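Local structure of hypothetical protein ST1511 (Sulfolobus tokodaii, 2EKM) at residues Thr113-Gln118 / Val133-Thr138; Thr16-Gly21 / Val85-Asn90; Lys27-Leu32 / Ile47-Ala52; Ile20-Phe25 / Glu105-Phe110. The protein is of unknown function, but belongs to the adenosine-specific kinase family and so probably binds adenosine or a related nucleotide. All coordinates share one frame; numbering follows the deposited sequence.

Contact 1: Thr113-Gln118 / Val133-Thr138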
loop_
_atom_site.group_PDB
_atom_site.type_symbol
_atom_site.label_atom_id
_atom_site.label_comp_id
_atom_site.label_asym_id
_atom_site.label_seq_id
_atom_site.Cartn_x
_atom_site.Cartn_y
_atom_site.Cartn_z
ATOM N N THR A 113 -2.200 10.956 -9.077
ATOM C CA THR A 113 -3.208 11.331 -10.058
ATOM C C THR A 113 -3.296 12.830 -10.345
ATOM O O THR A 113 -2.699 13.651 -9.646
ATOM C CB THR A 113 -4.601 10.864 -9.562
ATOM O OG1 THR A 113 -5.568 10.991 -10.607
ATOM C CG2 THR A 113 -5.044 11.721 -8.373
ATOM N N ALA A 114 -4.057 13.164 -11.384
ATOM C CA ALA A 114 -4.302 14.546 -11.779
ATOM C C ALA A 114 -5.819 14.738 -11.796
ATOM O O ALA A 114 -6.317 15.839 -12.018
ATOM C CB ALA A 114 -3.716 14.822 -13.161
ATOM N N ASN A 115 -6.543 13.645 -11.563
ATOM C CA ASN A 115 -8.006 13.650 -11.534
ATOM C C ASN A 115 -8.461 14.263 -10.208
ATOM O O ASN A 115 -7.716 14.339 -9.240
ATOM C CB ASN A 115 -8.540 12.219 -11.598
ATOM C CG ASN A 115 -8.282 11.555 -12.931
ATOM O OD1 ASN A 115 -8.082 10.344 -13.001
ATOM N ND2 ASN A 115 -8.305 12.339 -14.000
ATOM N N PRO A 116 -9.714 14.746 -10.255
ATOM C CA PRO A 116 -10.271 15.294 -9.033
ATOM C C PRO A 116 -10.053 14.267 -7.916
ATOM O O PRO A 116 -10.337 13.083 -8.122
ATOM C CB PRO A 116 -11.790 15.490 -9.316
ATOM C CG PRO A 116 -11.760 15.813 -10.781
ATOM C CD PRO A 116 -10.754 14.813 -11.322
ATOM N N LEU A 117 -9.509 14.685 -6.779
ATOM C CA LEU A 117 -9.180 13.730 -5.729
ATOM C C LEU A 117 -9.647 14.093 -4.329
ATOM O O LEU A 117 -9.532 15.238 -3.894
ATOM C CB LEU A 117 -7.663 13.518 -5.703
ATOM C CG LEU A 117 -7.072 12.590 -4.634
ATOM C CD1 LEU A 117 -7.358 11.138 -4.994
ATOM C CD2 LEU A 117 -5.560 12.822 -4.537
ATOM N N GLN A 118 -10.167 13.090 -3.626
ATOM C CA GLN A 118 -10.620 13.252 -2.253
ATOM C C GLN A 118 -9.837 12.263 -1.391
ATOM O O GLN A 118 -9.632 11.113 -1.785
ATOM C CB GLN A 118 -12.111 12.932 -2.124
ATOM C CG GLN A 118 -13.065 13.991 -2.655
ATOM C CD GLN A 118 -14.513 13.543 -2.558
ATOM O OE1 GLN A 118 -15.429 14.361 -2.432
ATOM N NE2 GLN A 118 -14.728 12.235 -2.624
ATOM N N VAL A 133 -8.811 6.929 -0.626
ATOM C CA VAL A 133 -9.025 8.100 -1.459
ATOM C C VAL A 133 -10.102 7.819 -2.499
ATOM O O VAL A 133 -10.410 6.665 -2.790
ATOM C CB VAL A 133 -7.741 8.500 -2.230
ATOM C CG1 VAL A 133 -6.585 8.732 -1.258
ATOM C CG2 VAL A 133 -7.380 7.414 -3.239
ATOM N N VAL A 134 -10.684 8.885 -3.038
ATOM C CA VAL A 134 -11.670 8.759 -4.100
ATOM C C VAL A 134 -10.946 9.405 -5.272
ATOM O O VAL A 134 -10.872 10.629 -5.379
ATOM C CB VAL A 134 -12.976 9.527 -3.804
ATOM C CG1 VAL A 134 -13.959 9.347 -4.967
ATOM C CG2 VAL A 134 -13.598 9.011 -2.515
ATOM N N ASP A 135 -10.378 8.561 -6.127
ATOM C CA ASP A 135 -9.621 9.013 -7.283
ATOM C C ASP A 135 -10.487 8.995 -8.536
ATOM O O ASP A 135 -10.746 7.939 -9.107
ATOM C CB ASP A 135 -8.410 8.098 -7.493
ATOM C CG ASP A 135 -7.438 8.641 -8.523
ATOM O OD1 ASP A 135 -7.831 9.538 -9.297
ATOM O OD2 ASP A 135 -6.284 8.162 -8.561
ATOM N N GLY A 136 -10.935 10.169 -8.961
ATOM C CA GLY A 136 -11.753 10.233 -10.153
ATOM C C GLY A 136 -13.165 9.735 -9.931
ATOM O O GLY A 136 -13.675 9.740 -8.808
ATOM N N TYR A 137 -13.789 9.271 -11.008
ATOM C CA TYR A 137 -15.171 8.819 -10.941
ATOM C C TYR A 137 -15.379 7.320 -11.112
ATOM O O TYR A 137 -14.447 6.578 -11.430
ATOM C CB TYR A 137 -15.983 9.588 -11.984
ATOM C CG TYR A 137 -15.819 11.089 -11.856
ATOM C CD1 TYR A 137 -16.445 11.791 -10.827
ATOM C CD2 TYR A 137 -14.999 11.800 -12.732
ATOM C CE1 TYR A 137 -16.259 13.163 -10.669
ATOM C CE2 TYR A 137 -14.803 13.180 -12.583
ATOM C CZ TYR A 137 -15.437 13.852 -11.548
ATOM O OH TYR A 137 -15.255 15.207 -11.384
ATOM N N THR A 138 -16.622 6.892 -10.900
ATOM C CA THR A 138 -17.002 5.489 -11.008
ATOM C C THR A 138 -17.116 5.074 -12.474
ATOM O O THR A 138 -17.408 5.897 -13.338
ATOM C CB THR A 138 -18.353 5.235 -10.305
ATOM O OG1 THR A 138 -19.376 6.008 -10.947
ATOM C CG2 THR A 138 -18.271 5.642 -8.832
#
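T113 and D135 meet tip to tip: OG1 of T113 donates to OD1 of D135 at 3.0 Å, arriving on the syn side of the carboxylate, 17° out of its plane. OG1 stands anti to the backbone N (chi1 -169°), pointing at the carboxylate. It also accepts from N of N115 at 3.0 Å, an ST turn. OD2 of D135 is held by H82 of the second subunit. An alanine in place of T113 would probably leave D135 OD1 without its hydroxyl donor and the turn without its acceptor. The tight part continues into the antiparallel hairpin of strands 117-123 and 128-135, where Q118 and V134 form a hydrogen-bonded pair, N of V134 2.8 Å from O of Q118. On the face of L117 and D135, CD1 of L117 packs on CB of V133 at 3.8 Å, and CA of L117 makes a CA-H...O contact to O of V134. Between the segments the end past D135 is looser: N of G136 reaches O of P116 at 3.1 Å, but P116 and Y137 touch lightly, CG of P116 3.6 Å from OH of Y137. The second subunit covers this end, NE2 of its Q126 bonding to O of P116 and of G136.

Contact 2: Thr16-Gly21 / Val85-Asn90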
loop_
_atom_site.group_PDB
_atom_site.type_symbol
_atom_site.label_atom_id
_atom_site.label_comp_id
_atom_site.label_asym_id
_atom_site.label_seq_id
_atom_site.Cartn_x
_atom_site.Cartn_y
_atom_site.Cartn_z
ATOM N N THR A 16 -0.346 20.007 -13.071
ATOM C CA THR A 16 0.341 19.287 -12.009
ATOM C C THR A 16 -0.260 17.917 -11.722
ATOM O O THR A 16 -1.360 17.579 -12.168
ATOM C CB THR A 16 0.329 20.065 -10.677
ATOM O OG1 THR A 16 -1.002 20.082 -10.150
ATOM C CG2 THR A 16 0.814 21.494 -10.881
ATOM N N ASN A 17 0.495 17.137 -10.964
ATOM C CA ASN A 17 0.082 15.812 -10.536
ATOM C C ASN A 17 0.439 15.768 -9.058
ATOM O O ASN A 17 1.414 16.392 -8.632
ATOM C CB ASN A 17 0.860 14.735 -11.291
ATOM C CG ASN A 17 0.167 14.295 -12.568
ATOM O OD1 ASN A 17 -0.662 13.382 -12.552
ATOM N ND2 ASN A 17 0.500 14.945 -13.680
ATOM N N VAL A 18 -0.354 15.054 -8.269
ATOM C CA VAL A 18 -0.071 14.956 -6.852
ATOM C C VAL A 18 0.113 13.488 -6.494
ATOM O O VAL A 18 -0.541 12.616 -7.062
ATOM C CB VAL A 18 -1.218 15.575 -6.006
ATOM C CG1 VAL A 18 -2.475 14.715 -6.103
ATOM C CG2 VAL A 18 -0.770 15.736 -4.557
ATOM N N ILE A 19 1.039 13.227 -5.582
ATOM C CA ILE A 19 1.317 11.877 -5.111
ATOM C C ILE A 19 1.267 11.942 -3.588
ATOM O O ILE A 19 2.009 12.706 -2.964
ATOM C CB ILE A 19 2.716 11.388 -5.550
ATOM C CG1 ILE A 19 2.792 11.321 -7.078
ATOM C CG2 ILE A 19 2.986 9.998 -4.964
ATOM C CD1 ILE A 19 4.174 11.001 -7.608
ATOM N N ILE A 20 0.386 11.145 -2.997
ATOM C CA ILE A 20 0.222 11.131 -1.551
ATOM C C ILE A 20 0.478 9.739 -0.986
ATOM O O ILE A 20 0.006 8.739 -1.529
ATOM C CB ILE A 20 -1.205 11.591 -1.168
ATOM C CG1 ILE A 20 -1.504 12.936 -1.837
ATOM C CG2 ILE A 20 -1.327 11.716 0.346
ATOM C CD1 ILE A 20 -2.927 13.431 -1.645
ATOM N N GLY A 21 1.236 9.680 0.103
ATOM C CA GLY A 21 1.531 8.398 0.709
ATOM C C GLY A 21 1.784 8.477 2.199
ATOM O O GLY A 21 1.415 9.446 2.861
ATOM N N VAL A 85 3.207 14.353 0.970
ATOM C CA VAL A 85 2.530 14.838 -0.221
ATOM C C VAL A 85 3.554 15.398 -1.193
ATOM O O VAL A 85 4.429 16.174 -0.804
ATOM C CB VAL A 85 1.516 15.963 0.122
ATOM C CG1 VAL A 85 0.886 16.513 -1.158
ATOM C CG2 VAL A 85 0.436 15.426 1.049
ATOM N N ILE A 86 3.441 14.992 -2.453
ATOM C CA ILE A 86 4.340 15.459 -3.497
ATOM C C ILE A 86 3.542 16.033 -4.664
ATOM O O ILE A 86 2.569 15.433 -5.120
ATOM C CB ILE A 86 5.215 14.312 -4.070
ATOM C CG1 ILE A 86 6.111 13.718 -2.980
ATOM C CG2 ILE A 86 6.075 14.845 -5.206
ATOM C CD1 ILE A 86 6.883 12.484 -3.442
ATOM N N TYR A 87 3.954 17.206 -5.127
ATOM C CA TYR A 87 3.331 17.851 -6.273
ATOM C C TYR A 87 4.434 17.951 -7.314
ATOM O O TYR A 87 5.558 18.330 -6.988
ATOM C CB TYR A 87 2.831 19.253 -5.911
ATOM C CG TYR A 87 1.445 19.275 -5.314
ATOM C CD1 TYR A 87 0.316 19.347 -6.128
ATOM C CD2 TYR A 87 1.258 19.215 -3.934
ATOM C CE1 TYR A 87 -0.964 19.357 -5.583
ATOM C CE2 TYR A 87 -0.018 19.223 -3.379
ATOM C CZ TYR A 87 -1.123 19.295 -4.209
ATOM O OH TYR A 87 -2.387 19.295 -3.669
ATOM N N ILE A 88 4.124 17.599 -8.557
ATOM C CA ILE A 88 5.117 17.674 -9.623
ATOM C C ILE A 88 4.540 18.321 -10.873
ATOM O O ILE A 88 3.337 18.272 -11.115
ATOM C CB ILE A 88 5.669 16.271 -10.013
ATOM C CG1 ILE A 88 4.537 15.383 -10.537
ATOM C CG2 ILE A 88 6.367 15.632 -8.813
ATOM C CD1 ILE A 88 4.998 14.023 -11.039
ATOM N N LYS A 89 5.420 18.928 -11.658
ATOM C CA LYS A 89 5.047 19.530 -12.903
ATOM C C LYS A 89 6.194 19.379 -13.870
ATOM O O LYS A 89 7.337 19.146 -13.492
ATOM C CB LYS A 89 4.780 21.008 -12.629
ATOM C CG LYS A 89 3.956 21.679 -13.724
ATOM C CD LYS A 89 3.988 23.200 -13.588
ATOM C CE LYS A 89 5.058 23.660 -12.594
ATOM N NZ LYS A 89 5.425 25.046 -12.870
ATOM N N ASN A 90 5.910 19.465 -15.166
ATOM C CA ASN A 90 6.930 19.272 -16.192
ATOM C C ASN A 90 7.497 17.856 -16.062
ATOM O O ASN A 90 8.692 17.614 -16.244
ATOM C CB ASN A 90 8.042 20.320 -16.044
ATOM C CG ASN A 90 8.895 20.434 -17.287
ATOM O OD1 ASN A 90 8.391 20.299 -18.399
ATOM N ND2 ASN A 90 10.187 20.699 -17.110
HETATM O O HOH W 1 2.604 17.009 -13.732
#
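V18 lays its CG2 methyl over one face of the Y87 ring, 3.7 Å from the centroid and 14° off the ring normal, a CH-pi contact. CG2 stands anti to the backbone N, and that torsion swings it over the ring. CG2 of V18 also touches CG1 of V85 at 3.9 Å, so one methyl bridges two residues of the partner strand; I20 continues this face alongside V85. The backbones run antiparallel, their axes 160° apart in direction. I19 and I86 form a hydrogen-bonded pair whose two bonds are both 2.7 Å, N of I19 to O of I86 and N of I86 to O of I19. On the opposite face I19 and I86 meet CB to CB at 4.1 Å. Toward the strand ends N17 pairs with I88, and CB of N17 rests on CG1 of I88 at 3.8 Å. A water accepts from ND2 of N17 at 2.9 Å and lies 3.0 Å from O of I88, the same carbonyl that receives N of N17. In the five-stranded sheet, helix 65-78 packs over Y87, whose OH bonds to T74 and to the backbone of E11, and on that face L117 of strand 117-123 touches V18 and I20. Helix 93-101 covers I19 and I86 from the other face; strand 108-113 flanks 16-22, and strand 44-50 flanks 83-89.

Contact 3: Lys27-Leu32 / Ile47-Ala52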
loop_
_atom_site.group_PDB
_atom_site.type_symbol
_atom_site.label_atom_id
_atom_site.label_comp_id
_atom_site.label_asym_id
_atom_site.label_seq_id
_atom_site.Cartn_x
_atom_site.Cartn_y
_atom_site.Cartn_z
ATOM N N LYS A 27 14.082 11.681 7.910
ATOM C CA LYS A 27 14.914 11.558 6.708
ATOM C C LYS A 27 14.080 11.418 5.433
ATOM O O LYS A 27 14.601 11.480 4.317
ATOM C CB LYS A 27 15.881 10.369 6.839
ATOM C CG LYS A 27 16.997 10.362 5.783
ATOM C CD LYS A 27 18.203 9.522 6.219
ATOM C CE LYS A 27 17.924 8.020 6.183
ATOM N NZ LYS A 27 17.818 7.480 4.786
ATOM N N THR A 28 12.776 11.226 5.607
ATOM C CA THR A 28 11.853 11.108 4.484
ATOM C C THR A 28 12.005 12.284 3.513
ATOM O O THR A 28 12.107 12.097 2.298
ATOM C CB THR A 28 10.385 11.084 4.984
ATOM O OG1 THR A 28 10.121 9.835 5.633
ATOM C CG2 THR A 28 9.406 11.293 3.828
ATOM N N VAL A 29 12.020 13.496 4.061
ATOM C CA VAL A 29 12.126 14.710 3.256
ATOM C C VAL A 29 13.353 14.771 2.350
ATOM O O VAL A 29 13.222 14.958 1.139
ATOM C CB VAL A 29 12.111 15.970 4.153
ATOM C CG1 VAL A 29 12.094 17.226 3.293
ATOM C CG2 VAL A 29 10.901 15.937 5.064
ATOM N N GLU A 30 14.543 14.624 2.923
ATOM C CA GLU A 30 15.754 14.681 2.109
ATOM C C GLU A 30 15.828 13.531 1.109
ATOM O O GLU A 30 16.320 13.709 -0.000
ATOM C CB GLU A 30 17.016 14.684 2.987
ATOM C CG GLU A 30 17.112 15.873 3.935
ATOM C CD GLU A 30 18.538 16.145 4.400
ATOM O OE1 GLU A 30 19.488 15.763 3.684
ATOM O OE2 GLU A 30 18.708 16.755 5.475
ATOM N N ASP A 31 15.345 12.353 1.499
ATOM C CA ASP A 31 15.371 11.206 0.602
ATOM C C ASP A 31 14.429 11.405 -0.586
ATOM O O ASP A 31 14.742 11.076 -1.723
ATOM C CB ASP A 31 14.950 9.970 1.398
ATOM C CG ASP A 31 16.164 9.396 2.116
ATOM O OD1 ASP A 31 17.142 10.130 2.260
ATOM O OD2 ASP A 31 16.119 8.238 2.521
ATOM N N LEU A 32 13.254 11.965 -0.327
ATOM C CA LEU A 32 12.316 12.225 -1.413
ATOM C C LEU A 32 12.891 13.327 -2.310
ATOM O O LEU A 32 12.852 13.225 -3.534
ATOM C CB LEU A 32 10.948 12.638 -0.853
ATOM C CG LEU A 32 10.112 11.502 -0.247
ATOM C CD1 LEU A 32 8.852 12.057 0.407
ATOM C CD2 LEU A 32 9.752 10.502 -1.341
ATOM N N ILE A 47 7.615 19.044 -1.860
ATOM C CA ILE A 47 7.412 17.942 -0.920
ATOM C C ILE A 47 7.008 18.389 0.482
ATOM O O ILE A 47 7.584 19.325 1.026
ATOM C CB ILE A 47 8.709 17.121 -0.755
ATOM C CG1 ILE A 47 9.209 16.655 -2.120
ATOM C CG2 ILE A 47 8.472 15.943 0.193
ATOM C CD1 ILE A 47 10.679 16.260 -2.119
ATOM N N ALA A 48 6.036 17.698 1.066
ATOM C CA ALA A 48 5.593 18.000 2.422
ATOM C C ALA A 48 5.493 16.678 3.178
ATOM O O ALA A 48 5.046 15.672 2.619
ATOM C CB ALA A 48 4.242 18.700 2.403
ATOM N N PHE A 49 5.918 16.688 4.439
ATOM C CA PHE A 49 5.893 15.495 5.285
ATOM C C PHE A 49 5.394 15.839 6.687
ATOM O O PHE A 49 5.885 16.775 7.317
ATOM C CB PHE A 49 7.296 14.884 5.370
ATOM C CG PHE A 49 7.416 13.765 6.368
ATOM C CD1 PHE A 49 6.725 12.566 6.183
ATOM C CD2 PHE A 49 8.226 13.905 7.493
ATOM C CE1 PHE A 49 6.844 11.526 7.102
ATOM C CE2 PHE A 49 8.352 12.870 8.421
ATOM C CZ PHE A 49 7.663 11.680 8.228
ATOM N N CYS A 50 4.430 15.070 7.176
ATOM C CA CYS A 50 3.864 15.316 8.494
ATOM C C CYS A 50 4.591 14.635 9.652
ATOM O O CYS A 50 4.296 13.487 9.993
ATOM C CB CYS A 50 2.389 14.908 8.520
ATOM S SG CYS A 50 1.301 15.881 7.436
ATOM N N GLU A 51 5.547 15.340 10.248
ATOM C CA GLU A 51 6.267 14.808 11.403
ATOM C C GLU A 51 5.158 14.536 12.425
ATOM O O GLU A 51 4.332 15.410 12.693
ATOM C CB GLU A 51 7.249 15.853 11.924
ATOM C CG GLU A 51 7.901 15.510 13.246
ATOM C CD GLU A 51 8.826 16.609 13.720
ATOM O OE1 GLU A 51 8.430 17.794 13.643
ATOM O OE2 GLU A 51 9.942 16.291 14.169
ATOM N N ALA A 52 5.139 13.335 12.993
ATOM C CA ALA A 52 4.069 12.953 13.915
ATOM C C ALA A 52 4.385 12.973 15.406
ATOM O O ALA A 52 3.561 12.549 16.223
ATOM C CB ALA A 52 3.542 11.569 13.522
#
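I47 comes first along strand 44-50 and meets helix 28-37 at L32. Its CD1 carries most of the touch, 3.8 Å from CB of L32 and 3.7 Å from the backbone C of the same residue, so the methyl lies against both side chain and main chain. A second methyl, CG2 of I47, approaches CD1 of L32 at 3.9 Å. A48 turns to the other face of the sheet, where it packs on helix 65-78, and the next inward side chain is F49. This is a helix packed on the face of an antiparallel sheet, an alpha+beta arrangement: the short helix segment runs 157° to the strand, close to antiparallel, with the axes 8.7 Å apart, and no hydrogen bond joins the two segments. CG of F49 is anti to its backbone N (chi1 172°), which carries the ring out to T28 of helix 28-37. There CB of T28 sits over the ring centre, 4.0 Å from the centroid and 6° off the normal, a CH-pi contact, and CG2 of T28 is 3.8 Å from CD1 of the ring. OG1 of T28, also at the ring, is satisfied by OG of S23 and O of F25. V29 reaches F49 from another direction, its CG2 3.8 Å from CB of the phenylalanine. An alanine at F49 would probably open a gap beside T28 and leave V29 CG2 with less to pack on. The ring of F49 also meets that of H82, which adjoins strand 83-89.

Contact 4: Ile20-Phe25 / Glu105-Phe110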
loop_
_atom_site.group_PDB
_atom_site.type_symbol
_atom_site.label_atom_id
_atom_site.label_comp_id
_atom_site.label_asym_id
_atom_site.label_seq_id
_atom_site.Cartn_x
_atom_site.Cartn_y
_atom_site.Cartn_z
ATOM N N ILE A 20 0.386 11.145 -2.997
ATOM C CA ILE A 20 0.222 11.131 -1.551
ATOM C C ILE A 20 0.478 9.739 -0.986
ATOM O O ILE A 20 0.006 8.739 -1.529
ATOM C CB ILE A 20 -1.205 11.591 -1.168
ATOM C CG1 ILE A 20 -1.504 12.936 -1.837
ATOM C CG2 ILE A 20 -1.327 11.716 0.346
ATOM C CD1 ILE A 20 -2.927 13.431 -1.645
ATOM N N GLY A 21 1.236 9.680 0.103
ATOM C CA GLY A 21 1.531 8.398 0.709
ATOM C C GLY A 21 1.784 8.477 2.199
ATOM O O GLY A 21 1.415 9.446 2.861
ATOM N N GLN A 22 2.431 7.445 2.724
ATOM C CA GLN A 22 2.745 7.368 4.141
ATOM C C GLN A 22 4.200 6.959 4.291
ATOM O O GLN A 22 4.696 6.098 3.556
ATOM C CB GLN A 22 1.846 6.335 4.811
ATOM C CG GLN A 22 1.970 6.261 6.313
ATOM C CD GLN A 22 1.087 5.171 6.880
ATOM O OE1 GLN A 22 -0.064 5.020 6.469
ATOM N NE2 GLN A 22 1.616 4.404 7.825
ATOM N N SER A 23 4.874 7.567 5.258
ATOM C CA SER A 23 6.279 7.291 5.499
ATOM C C SER A 23 6.576 7.344 7.000
ATOM O O SER A 23 5.663 7.305 7.825
ATOM C CB SER A 23 7.121 8.340 4.763
ATOM O OG SER A 23 8.497 8.051 4.855
ATOM N N HIS A 24 7.857 7.416 7.346
ATOM C CA HIS A 24 8.270 7.511 8.741
ATOM C C HIS A 24 9.693 8.056 8.770
ATOM O O HIS A 24 10.401 7.992 7.767
ATOM C CB HIS A 24 8.214 6.138 9.418
ATOM C CG HIS A 24 9.372 5.252 9.088
ATOM N ND1 HIS A 24 10.402 5.016 9.974
ATOM C CD2 HIS A 24 9.678 4.567 7.961
ATOM C CE1 HIS A 24 11.292 4.224 9.405
ATOM N NE2 HIS A 24 10.877 3.937 8.184
ATOM N N PHE A 25 10.095 8.594 9.917
ATOM C CA PHE A 25 11.430 9.166 10.107
ATOM C C PHE A 25 11.593 10.472 9.338
ATOM O O PHE A 25 11.160 10.597 8.191
ATOM C CB PHE A 25 12.522 8.180 9.674
ATOM C CG PHE A 25 13.896 8.528 10.194
ATOM C CD1 PHE A 25 14.052 9.149 11.433
ATOM C CD2 PHE A 25 15.034 8.228 9.453
ATOM C CE1 PHE A 25 15.323 9.469 11.922
ATOM C CE2 PHE A 25 16.312 8.546 9.934
ATOM C CZ PHE A 25 16.453 9.166 11.169
ATOM N N GLU A 105 12.196 4.925 3.644
ATOM C CA GLU A 105 11.280 5.402 4.675
ATOM C C GLU A 105 9.815 5.198 4.277
ATOM O O GLU A 105 8.934 5.037 5.110
ATOM C CB GLU A 105 11.554 6.889 4.904
ATOM C CG GLU A 105 12.753 7.127 5.824
ATOM C CD GLU A 105 13.982 7.394 4.986
ATOM O OE1 GLU A 105 13.834 7.732 3.819
ATOM O OE2 GLU A 105 15.086 7.258 5.511
ATOM N N VAL A 106 9.552 5.230 2.973
ATOM C CA VAL A 106 8.190 5.096 2.460
ATOM C C VAL A 106 7.525 3.770 2.839
ATOM O O VAL A 106 8.063 2.701 2.586
ATOM C CB VAL A 106 8.172 5.272 0.915
ATOM C CG1 VAL A 106 6.781 4.985 0.351
ATOM C CG2 VAL A 106 8.587 6.695 0.556
ATOM N N VAL A 107 6.344 3.855 3.443
ATOM C CA VAL A 107 5.600 2.670 3.852
ATOM C C VAL A 107 4.638 2.239 2.744
ATOM O O VAL A 107 4.500 1.048 2.441
ATOM C CB VAL A 107 4.798 2.948 5.143
ATOM C CG1 VAL A 107 3.976 1.724 5.528
ATOM C CG2 VAL A 107 5.750 3.310 6.268
ATOM N N ARG A 108 3.981 3.218 2.137
ATOM C CA ARG A 108 3.036 2.954 1.061
ATOM C C ARG A 108 2.593 4.257 0.418
ATOM O O ARG A 108 2.859 5.341 0.947
ATOM C CB ARG A 108 1.808 2.223 1.595
ATOM C CG ARG A 108 1.109 2.954 2.726
ATOM C CD ARG A 108 -0.201 2.280 3.067
ATOM N NE ARG A 108 -0.710 2.745 4.347
ATOM C CZ ARG A 108 -1.924 2.478 4.809
ATOM N NH1 ARG A 108 -2.763 1.747 4.088
ATOM N NH2 ARG A 108 -2.291 2.939 5.997
ATOM N N ILE A 109 1.914 4.137 -0.719
ATOM C CA ILE A 109 1.420 5.292 -1.451
ATOM C C ILE A 109 -0.100 5.172 -1.575
ATOM O O ILE A 109 -0.611 4.101 -1.904
ATOM C CB ILE A 109 2.056 5.347 -2.853
ATOM C CG1 ILE A 109 3.582 5.299 -2.716
ATOM C CG2 ILE A 109 1.614 6.612 -3.590
ATOM C CD1 ILE A 109 4.319 5.211 -4.041
ATOM N N PHE A 110 -0.809 6.269 -1.305
ATOM C CA PHE A 110 -2.267 6.284 -1.366
ATOM C C PHE A 110 -2.825 6.666 -2.741
ATOM O O PHE A 110 -3.876 6.164 -3.150
ATOM C CB PHE A 110 -2.835 7.249 -0.312
ATOM C CG PHE A 110 -2.521 6.859 1.119
ATOM C CD1 PHE A 110 -2.948 5.641 1.636
ATOM C CD2 PHE A 110 -1.820 7.727 1.951
ATOM C CE1 PHE A 110 -2.683 5.289 2.971
ATOM C CE2 PHE A 110 -1.550 7.390 3.279
ATOM C CZ PHE A 110 -1.983 6.168 3.791
#
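Q22 answers two consecutive residues of 105-110: its carbonyl O accepts from N of V107 at 2.8 Å and, more distantly, from N of R108 at 3.3 Å. Both donors come from the same face of the carbonyl plane. This is a classic beta bulge, placed where strand 108-113 begins at the edge of the five-stranded sheet. Beyond it the antiparallel pairing resumes: N of Q22 reaches O of R108 at 2.8 Å, and N of F110 reaches O of I20. G21 faces I109 with their CA atoms only 3.8 Å apart, and a CB at G21 would probably come too close to O of R108. OE1 of Q22 is likewise held twice, by NE of R108 at 3.2 Å and NH2 of R108 at 3.1 Å, lying near the guanidinium plane, although NE stands above the amide carbonyl plane by 58° and NH2 only slightly off it. NE2 of Q22 is turned to the backbone O of F110 in the third subunit, tying this pair to the trimer interface. One guanidinium face lies against CE1 of the F110 ring, whose CZ is 3.5 Å from OE1 of Q22. At the loop end, E105 packs its CG on CB of F25 at 4.0 Å, while its carboxylate forms a salt bridge with K27.

How the contacts relate
Contacts 2 and 4 share I20 and G21 on strand 16-22, which pairs with 83-89 on one side and 108-113 on the other; their centres lie 14 Å apart. Contact 3 adds helix 28-37 to the same five-stranded sheet through strand 44-50, beside 83-89, and sits about 9 Å from contact 4 between centres, joined to it by T28 and S23. Contact 1 lies mainly in the three-stranded sheet, T113 being the end of strand 108-113 of the other; it is 24 Å from contact 3 between centres, yet T113 still reaches V18 of contact 2. Along the chain, contact 3 falls within the spans of contacts 2 and 4, and contact 1 follows. Contacts 1, 3 and 4 also touch other subunits, so the sheets are tied to the trimer.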